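Long-range contacts in leucine-rich repeat protein TpLRR (Treponema pallidum, PDB 6MLX), which is of unknown function but is a secreted, probably periplasmic protein built on BspA-type leucine-rich repeats, an architecture often used to bind protein partners: residues 5-11 with 34-40; 44-48 with 64-70. All blocks are in the same frame, centred on the assembly; numbering follows the deposited sequence.

Contact 1 of 2, residues 5-11 with 34-40; sequences ETPAKFF and VVLPSQI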
ATOM      1  N   GLU A   5     -23.470   3.836   0.340  1.00 33.79           N
ATOM      2  CA  GLU A   5     -22.831   3.493  -0.941  1.00 33.65           C
ATOM      3  C   GLU A   5     -22.983   4.468  -2.106  1.00 33.68           C
ATOM      4  O   GLU A   5     -24.096   4.870  -2.465  1.00 33.70           O
ATOM      5  CB  GLU A   5     -23.321   2.118  -1.417  1.00 33.52           C
ATOM      6  CG  GLU A   5     -22.881   0.983  -0.514  1.00 33.43           C
ATOM      7  CD  GLU A   5     -23.214  -0.393  -1.059  1.00 33.40           C
ATOM      8  OE1 GLU A   5     -23.892  -0.508  -2.113  1.00 33.46           O
ATOM      9  OE2 GLU A   5     -22.780  -1.378  -0.423  1.00 33.35           O
ATOM     10  N   THR A   6     -21.857   4.803  -2.732  1.00 33.33           N
ATOM     11  CA  THR A   6     -21.862   5.639  -3.926  1.00 33.29           C
ATOM     12  C   THR A   6     -22.583   4.913  -5.060  1.00 33.22           C
ATOM     13  O   THR A   6     -22.223   3.770  -5.381  1.00 33.09           O
ATOM     14  CB  THR A   6     -20.430   5.960  -4.341  1.00 33.24           C
ATOM     15  OG1 THR A   6     -19.738   6.557  -3.237  1.00 33.36           O
ATOM     16  CG2 THR A   6     -20.409   6.902  -5.544  1.00 33.03           C
ATOM     17  N   PRO A   7     -23.584   5.533  -5.693  1.00 33.22           N
ATOM     18  CA  PRO A   7     -24.384   4.809  -6.693  1.00 33.17           C
ATOM     19  C   PRO A   7     -23.543   4.357  -7.876  1.00 33.00           C
ATOM     20  O   PRO A   7     -22.544   4.988  -8.236  1.00 32.98           O
ATOM     21  CB  PRO A   7     -25.435   5.843  -7.119  1.00 33.24           C
ATOM     22  CG  PRO A   7     -24.792   7.154  -6.848  1.00 33.24           C
ATOM     23  CD  PRO A   7     -23.996   6.939  -5.575  1.00 33.26           C
ATOM     24  N   ALA A   8     -23.968   3.254  -8.496  1.00 32.78           N
ATOM     25  CA  ALA A   8     -23.157   2.641  -9.543  1.00 32.67           C
ATOM     26  C   ALA A   8     -22.912   3.569 -10.723  1.00 32.63           C
ATOM     27  O   ALA A   8     -21.911   3.397 -11.426  1.00 32.51           O
ATOM     28  CB  ALA A   8     -23.807   1.346 -10.034  1.00 32.59           C
ATOM     29  N   LYS A   9     -23.784   4.557 -10.953  1.00 32.86           N
ATOM     30  CA  LYS A   9     -23.674   5.361 -12.170  1.00 32.79           C
ATOM     31  C   LYS A   9     -22.412   6.219 -12.190  1.00 32.69           C
ATOM     32  O   LYS A   9     -22.001   6.671 -13.267  1.00 32.53           O
ATOM     33  CB  LYS A   9     -24.917   6.236 -12.347  1.00 32.91           C
ATOM     34  CG  LYS A   9     -25.134   7.275 -11.260  1.00 33.08           C
ATOM     35  CD  LYS A   9     -26.478   7.952 -11.460  1.00 33.25           C
ATOM     36  CE  LYS A   9     -26.429   9.428 -11.112  1.00 33.31           C
ATOM     37  NZ  LYS A   9     -27.715  10.124 -11.481  1.00 33.36           N
ATOM     38  N   PHE A  10     -21.765   6.424 -11.042  1.00 32.59           N
ATOM     39  CA  PHE A  10     -20.476   7.107 -11.022  1.00 32.46           C
ATOM     40  C   PHE A  10     -19.293   6.190 -11.346  1.00 32.34           C
ATOM     41  O   PHE A  10     -18.154   6.670 -11.338  1.00 32.23           O
ATOM     42  CB  PHE A  10     -20.263   7.783  -9.661  1.00 32.58           C
ATOM     43  CG  PHE A  10     -21.182   8.956  -9.410  1.00 32.73           C
ATOM     44  CD1 PHE A  10     -22.279   8.839  -8.564  1.00 32.80           C
ATOM     45  CD2 PHE A  10     -20.956  10.179 -10.038  1.00 32.76           C
ATOM     46  CE1 PHE A  10     -23.133   9.918  -8.343  1.00 32.92           C
ATOM     47  CE2 PHE A  10     -21.808  11.267  -9.824  1.00 32.82           C
ATOM     48  CZ  PHE A  10     -22.891  11.136  -8.972  1.00 32.87           C
ATOM     49  N   PHE A  11     -19.518   4.902 -11.656  1.00 31.97           N
ATOM     50  CA  PHE A  11     -18.432   3.986 -12.009  1.00 31.87           C
ATOM     51  C   PHE A  11     -18.658   3.329 -13.364  1.00 31.75           C
ATOM     52  O   PHE A  11     -19.784   2.959 -13.708  1.00 31.74           O
ATOM     53  CB  PHE A  11     -18.262   2.855 -10.975  1.00 31.85           C
ATOM     54  CG  PHE A  11     -18.146   3.339  -9.581  1.00 32.00           C
ATOM     55  CD1 PHE A  11     -16.915   3.697  -9.059  1.00 31.98           C
ATOM     56  CD2 PHE A  11     -19.282   3.476  -8.792  1.00 32.16           C
ATOM     57  CE1 PHE A  11     -16.813   4.166  -7.771  1.00 32.09           C
ATOM     58  CE2 PHE A  11     -19.193   3.947  -7.505  1.00 32.26           C
ATOM     59  CZ  PHE A  11     -17.950   4.288  -6.989  1.00 32.23           C
ATOM     60  N   VAL A  34     -16.003   8.546  -1.632  1.00 32.72           N
ATOM     61  CA  VAL A  34     -16.599   7.423  -2.339  1.00 32.59           C
ATOM     62  C   VAL A  34     -16.735   6.283  -1.340  1.00 32.72           C
ATOM     63  O   VAL A  34     -15.795   5.997  -0.586  1.00 32.79           O
ATOM     64  CB  VAL A  34     -15.741   7.010  -3.551  1.00 32.57           C
ATOM     65  CG1 VAL A  34     -16.155   5.644  -4.108  1.00 32.51           C
ATOM     66  CG2 VAL A  34     -15.824   8.067  -4.621  1.00 32.37           C
ATOM     67  N   VAL A  35     -17.925   5.699  -1.273  1.00 32.89           N
ATOM     68  CA  VAL A  35     -18.139   4.417  -0.621  1.00 32.92           C
ATOM     69  C   VAL A  35     -18.438   3.442  -1.750  1.00 32.90           C
ATOM     70  O   VAL A  35     -19.554   3.412  -2.284  1.00 32.86           O
ATOM     71  CB  VAL A  35     -19.272   4.453   0.409  1.00 32.96           C
ATOM     72  CG1 VAL A  35     -19.469   3.062   1.004  1.00 32.91           C
ATOM     73  CG2 VAL A  35     -18.980   5.474   1.499  1.00 33.10           C
ATOM     74  N   LEU A  36     -17.427   2.676  -2.139  1.00 32.40           N
ATOM     75  CA  LEU A  36     -17.572   1.726  -3.225  1.00 32.24           C
ATOM     76  C   LEU A  36     -18.662   0.712  -2.896  1.00 32.27           C
ATOM     77  O   LEU A  36     -18.586   0.047  -1.847  1.00 32.21           O
ATOM     78  CB  LEU A  36     -16.258   0.996  -3.457  1.00 32.20           C
ATOM     79  CG  LEU A  36     -16.211   0.273  -4.787  1.00 32.07           C
ATOM     80  CD1 LEU A  36     -16.118   1.333  -5.858  1.00 32.01           C
ATOM     81  CD2 LEU A  36     -15.031  -0.694  -4.840  1.00 32.00           C
ATOM     82  N   PRO A  37     -19.671   0.547  -3.763  1.00 32.40           N
ATOM     83  CA  PRO A  37     -20.744  -0.411  -3.469  1.00 32.32           C
ATOM     84  C   PRO A  37     -20.197  -1.823  -3.328  1.00 32.20           C
ATOM     85  O   PRO A  37     -19.304  -2.246  -4.063  1.00 32.12           O
ATOM     86  CB  PRO A  37     -21.675  -0.290  -4.687  1.00 32.34           C
ATOM     87  CG  PRO A  37     -20.767   0.166  -5.806  1.00 32.26           C
ATOM     88  CD  PRO A  37     -19.806   1.130  -5.113  1.00 32.34           C
ATOM     89  N   SER A  38     -20.740  -2.553  -2.361  1.00 31.89           N
ATOM     90  CA  SER A  38     -20.357  -3.947  -2.200  1.00 31.78           C
ATOM     91  C   SER A  38     -20.850  -4.809  -3.346  1.00 31.63           C
ATOM     92  O   SER A  38     -20.341  -5.920  -3.531  1.00 31.50           O
ATOM     93  CB  SER A  38     -20.899  -4.474  -0.878  1.00 31.79           C
ATOM     94  OG  SER A  38     -22.278  -4.170  -0.789  1.00 31.93           O
ATOM     95  N   GLN A  39     -21.834  -4.330  -4.107  1.00 31.66           N
ATOM     96  CA  GLN A  39     -22.382  -5.095  -5.219  1.00 31.60           C
ATOM     97  C   GLN A  39     -22.907  -4.146  -6.297  1.00 31.68           C
ATOM     98  O   GLN A  39     -23.291  -3.004  -6.014  1.00 31.80           O
ATOM     99  CB  GLN A  39     -23.502  -6.048  -4.742  1.00 31.52           C
ATOM    100  CG  GLN A  39     -24.677  -5.371  -4.047  1.00 31.70           C
ATOM    101  CD  GLN A  39     -25.707  -4.817  -5.031  1.00 31.92           C
ATOM    102  OE1 GLN A  39     -25.822  -5.299  -6.161  1.00 31.83           O
ATOM    103  NE2 GLN A  39     -26.451  -3.792  -4.605  1.00 32.00           N
ATOM    104  N   ILE A  40     -22.904  -4.623  -7.539  1.00 31.48           N
ATOM    105  CA  ILE A  40     -23.617  -3.966  -8.629  1.00 31.47           C
ATOM    106  C   ILE A  40     -24.571  -4.977  -9.240  1.00 31.45           C
ATOM    107  O   ILE A  40     -24.144  -6.049  -9.689  1.00 31.41           O
ATOM    108  CB  ILE A  40     -22.680  -3.396  -9.704  1.00 31.49           C
ATOM    109  CG1 ILE A  40     -22.065  -2.087  -9.222  1.00 31.52           C
ATOM    110  CG2 ILE A  40     -23.450  -3.130 -11.002  1.00 31.54           C
ATOM    111  CD1 ILE A  40     -21.283  -1.378 -10.292  1.00 31.52           C
TER
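The open end of a repeat solenoid exposes hydrophobic core and backbone groups in need of partners, and residues 5-11 illustrate how an N-terminal segment can meet both. Thr6 mimics a strand partner beside Val35: its backbone N donates to Val35 O at 2.7 Å, while the m rotamer (chi1 -55°) turns OG1 back to accept from Val35 N at 2.8 Å. Val35 lies in strand 33-35, whose Val34 makes backbone hydrogen bonds to Arg61 and Ser63 of the next coil. Glu5 starts out sideways, but its m, t side chain extends along residues 35-38 until OE2 accepts from Ser38 N at 3.0 Å, almost linearly, and from Ser38 OG at 2.9 Å; the p rotamer of Ser38 places its hydroxyl beside its own amide, so that both converge on one carboxylate oxygen. After Thr6, the 3-10 segment 8-10 turns the chain so that Ala8 and Phe11 face 34-40. Ala8 CB meets Ile40 CD1 at 3.7 Å, and the m rotamer of Phe11 directs its ring into the core, where CE1 lies 3.5 Å from Leu36 CD1, CE2 3.7 Å from Pro37 CD and, at the ring edge, CZ 3.7 Å from Val34 CG1. Thr6 and Glu5 thus satisfy the amide and carbonyl of Val35 and the amide of Ser38, though Thr6 O is itself buried without a partner; with the apolar cover, this is consistent with part of an N-terminal cap.

Contact 2 of 2, residues 44-48 with 64-70; sequences PVVEV and LPSSVRM
Strand 44-48, extended except at Val46 (phi/psi -112/-10°), is met by the irregular segment 64-70 of the next coil, and both Val45 O and Val46 O face it. Leu64 (m, t) places CD2 4.3 Å from Val48 CG2. Pro65 opens a type I turn through Ser66 (-57/-20°) and Ser67 (-72/-15°), closed by Val68 N to Pro65 O at 2.9 Å. Ser67, chi1 p, donates OG to Val45 O at 2.9 Å, and its O lies 3.2 Å from Val46 CA. Val68, chi1 t, packs on Val45. Arg69 N donates to Val46 O at 2.7 Å. Met70, extended (-146/133°), pairs with Glu47 in a parallel bridge (CA to CA 4.9 Å): Met70 O accepts from Val48 N at 3.0 Å, and Glu47 (t, t) and Met70 (chi1 154°) share one face, their CG atoms 3.7 Å apart. Such bridging of successive coils is characteristic of leucine-rich repeat solenoids, here BspA-type: backbone hydrogen bonds plus the Ser67 hydroxyl set the register, while Val45, Val48, Leu64 and Val68 pack inside.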
ATOM      1  N   PRO A  44     -21.130  -9.157  -6.530  1.00 30.93           N
ATOM      2  CA  PRO A  44     -20.202  -8.496  -5.609  1.00 30.92           C
ATOM      3  C   PRO A  44     -19.076  -7.787  -6.354  1.00 30.99           C
ATOM      4  O   PRO A  44     -18.607  -8.237  -7.407  1.00 30.83           O
ATOM      5  CB  PRO A  44     -19.662  -9.658  -4.771  1.00 30.78           C
ATOM      6  CG  PRO A  44     -19.699 -10.820  -5.721  1.00 30.63           C
ATOM      7  CD  PRO A  44     -20.993 -10.624  -6.482  1.00 30.66           C
ATOM      8  N   VAL A  45     -18.641  -6.663  -5.781  1.00 30.83           N
ATOM      9  CA  VAL A  45     -17.554  -5.867  -6.340  1.00 30.89           C
ATOM     10  C   VAL A  45     -16.242  -6.392  -5.760  1.00 30.82           C
ATOM     11  O   VAL A  45     -15.961  -6.202  -4.571  1.00 30.83           O
ATOM     12  CB  VAL A  45     -17.744  -4.374  -6.042  1.00 31.03           C
ATOM     13  CG1 VAL A  45     -16.517  -3.589  -6.483  1.00 31.00           C
ATOM     14  CG2 VAL A  45     -18.999  -3.842  -6.730  1.00 31.10           C
ATOM     15  N   VAL A  46     -15.430  -7.038  -6.601  1.00 30.31           N
ATOM     16  CA  VAL A  46     -14.292  -7.827  -6.133  1.00 30.26           C
ATOM     17  C   VAL A  46     -12.934  -7.234  -6.491  1.00 30.28           C
ATOM     18  O   VAL A  46     -11.910  -7.733  -5.989  1.00 30.14           O
ATOM     19  CB  VAL A  46     -14.369  -9.280  -6.648  1.00 30.09           C
ATOM     20  CG1 VAL A  46     -15.590  -9.975  -6.069  1.00 30.14           C
ATOM     21  CG2 VAL A  46     -14.418  -9.291  -8.154  1.00 30.03           C
ATOM     22  N   GLU A  47     -12.876  -6.210  -7.343  1.00 30.10           N
ATOM     23  CA  GLU A  47     -11.590  -5.696  -7.790  1.00 30.07           C
ATOM     24  C   GLU A  47     -11.695  -4.210  -8.115  1.00 30.19           C
ATOM     25  O   GLU A  47     -12.705  -3.756  -8.662  1.00 30.18           O
ATOM     26  CB  GLU A  47     -11.093  -6.482  -9.003  1.00 29.95           C
ATOM     27  CG  GLU A  47      -9.813  -5.957  -9.627  1.00 30.02           C
ATOM     28  CD  GLU A  47      -9.280  -6.883 -10.708  1.00 29.84           C
ATOM     29  OE1 GLU A  47      -8.518  -6.424 -11.580  1.00 29.82           O
ATOM     30  OE2 GLU A  47      -9.629  -8.080 -10.682  1.00 29.71           O
ATOM     31  N   VAL A  48     -10.657  -3.456  -7.756  1.00 29.72           N
ATOM     32  CA  VAL A  48     -10.467  -2.088  -8.235  1.00 29.77           C
ATOM     33  C   VAL A  48      -9.357  -2.137  -9.280  1.00 29.66           C
ATOM     34  O   VAL A  48      -8.182  -2.301  -8.934  1.00 29.62           O
ATOM     35  CB  VAL A  48     -10.118  -1.115  -7.099  1.00 29.87           C
ATOM     36  CG1 VAL A  48      -9.881   0.290  -7.663  1.00 29.78           C
ATOM     37  CG2 VAL A  48     -11.195  -1.095  -6.031  1.00 29.96           C
ATOM     38  N   LEU A  64     -13.761   0.839   0.808  1.00 31.25           N
ATOM     39  CA  LEU A  64     -13.937  -0.316  -0.059  1.00 31.18           C
ATOM     40  C   LEU A  64     -14.701  -1.420   0.670  1.00 31.14           C
ATOM     41  O   LEU A  64     -14.516  -1.606   1.878  1.00 31.13           O
ATOM     42  CB  LEU A  64     -12.585  -0.860  -0.533  1.00 31.07           C
ATOM     43  CG  LEU A  64     -11.656   0.212  -1.119  1.00 31.15           C
ATOM     44  CD1 LEU A  64     -10.292  -0.363  -1.505  1.00 31.16           C
ATOM     45  CD2 LEU A  64     -12.312   0.859  -2.319  1.00 31.17           C
ATOM     46  N   PRO A  65     -15.558  -2.156  -0.034  1.00 31.09           N
ATOM     47  CA  PRO A  65     -16.318  -3.240   0.600  1.00 31.00           C
ATOM     48  C   PRO A  65     -15.475  -4.489   0.799  1.00 30.85           C
ATOM     49  O   PRO A  65     -14.519  -4.750   0.062  1.00 30.72           O
ATOM     50  CB  PRO A  65     -17.430  -3.517  -0.413  1.00 30.96           C
ATOM     51  CG  PRO A  65     -16.778  -3.205  -1.743  1.00 30.90           C
ATOM     52  CD  PRO A  65     -15.936  -1.974  -1.450  1.00 31.07           C
ATOM     53  N   SER A  66     -15.894  -5.298   1.784  1.00 30.52           N
ATOM     54  CA  SER A  66     -15.177  -6.531   2.122  1.00 30.39           C
ATOM     55  C   SER A  66     -15.026  -7.485   0.943  1.00 30.30           C
ATOM     56  O   SER A  66     -14.136  -8.350   0.960  1.00 30.16           O
ATOM     57  CB  SER A  66     -15.868  -7.227   3.292  1.00 30.37           C
ATOM     58  OG  SER A  66     -17.275  -7.101   3.179  1.00 30.55           O
ATOM     59  N   SER A  67     -15.850  -7.335  -0.094  1.00 30.34           N
ATOM     60  CA  SER A  67     -15.764  -8.172  -1.282  1.00 30.16           C
ATOM     61  C   SER A  67     -14.555  -7.862  -2.156  1.00 30.14           C
ATOM     62  O   SER A  67     -14.218  -8.675  -3.025  1.00 30.05           O
ATOM     63  CB  SER A  67     -17.050  -8.008  -2.097  1.00 30.22           C
ATOM     64  OG  SER A  67     -17.433  -6.639  -2.125  1.00 30.34           O
ATOM     65  N   VAL A  68     -13.891  -6.722  -1.966  1.00 29.97           N
ATOM     66  CA  VAL A  68     -12.768  -6.390  -2.840  1.00 30.07           C
ATOM     67  C   VAL A  68     -11.551  -7.215  -2.445  1.00 29.96           C
ATOM     68  O   VAL A  68     -11.077  -7.151  -1.305  1.00 30.01           O
ATOM     69  CB  VAL A  68     -12.450  -4.891  -2.806  1.00 30.21           C
ATOM     70  CG1 VAL A  68     -11.103  -4.648  -3.473  1.00 30.17           C
ATOM     71  CG2 VAL A  68     -13.543  -4.106  -3.521  1.00 30.22           C
ATOM     72  N   ARG A  69     -11.033  -7.979  -3.398  1.00 29.48           N
ATOM     73  CA  ARG A  69      -9.902  -8.864  -3.195  1.00 29.41           C
ATOM     74  C   ARG A  69      -8.594  -8.277  -3.701  1.00 29.45           C
ATOM     75  O   ARG A  69      -7.524  -8.686  -3.237  1.00 29.36           O
ATOM     76  CB  ARG A  69     -10.154 -10.195  -3.915  1.00 29.14           C
ATOM     77  CG  ARG A  69     -11.368 -10.964  -3.426  1.00 29.11           C
ATOM     78  CD  ARG A  69     -11.023 -11.735  -2.149  1.00 29.22           C
ATOM     79  NE  ARG A  69     -12.135 -12.539  -1.627  1.00 29.23           N
ATOM     80  CZ  ARG A  69     -13.014 -12.125  -0.710  1.00 29.44           C
ATOM     81  NH1 ARG A  69     -12.937 -10.894  -0.204  1.00 29.64           N
ATOM     82  NH2 ARG A  69     -13.995 -12.933  -0.307  1.00 29.24           N
ATOM     83  N   MET A  70      -8.664  -7.320  -4.620  1.00 29.15           N
ATOM     84  CA  MET A  70      -7.514  -6.913  -5.411  1.00 29.18           C
ATOM     85  C   MET A  70      -7.588  -5.419  -5.708  1.00 29.34           C
ATOM     86  O   MET A  70      -8.636  -4.922  -6.131  1.00 29.36           O
ATOM     87  CB  MET A  70      -7.476  -7.710  -6.719  1.00 29.05           C
ATOM     88  CG  MET A  70      -6.756  -6.999  -7.847  1.00 29.19           C
ATOM     89  SD  MET A  70      -5.014  -7.195  -7.560  1.00 29.30           S
ATOM     90  CE  MET A  70      -4.860  -8.952  -7.874  1.00 28.75           C
TER

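Overall arrangement
The two contacts follow one another along the chain, contact 1 closing at residue 40 before contact 2 opens at residue 44, and their centres lie about 11 Å apart on the same side of the molecule's centre. Strands 39-40 and 43-48 are antiparallel neighbours in one mixed sheet, so the second segment of contact 1 turns directly into the first of contact 2. They also touch: Ser38 O lies 2.9 Å from Val45 N, a probable hydrogen bond, and Leu36 O packs 3.4 Å from Pro65 CD. Contact 1 lies at the N-terminal end of the solenoid, where it probably forms part of the cap, and contact 2 carries the sheet on toward strands 70-71 and 93-94, where the parallel stacking of repeats continues.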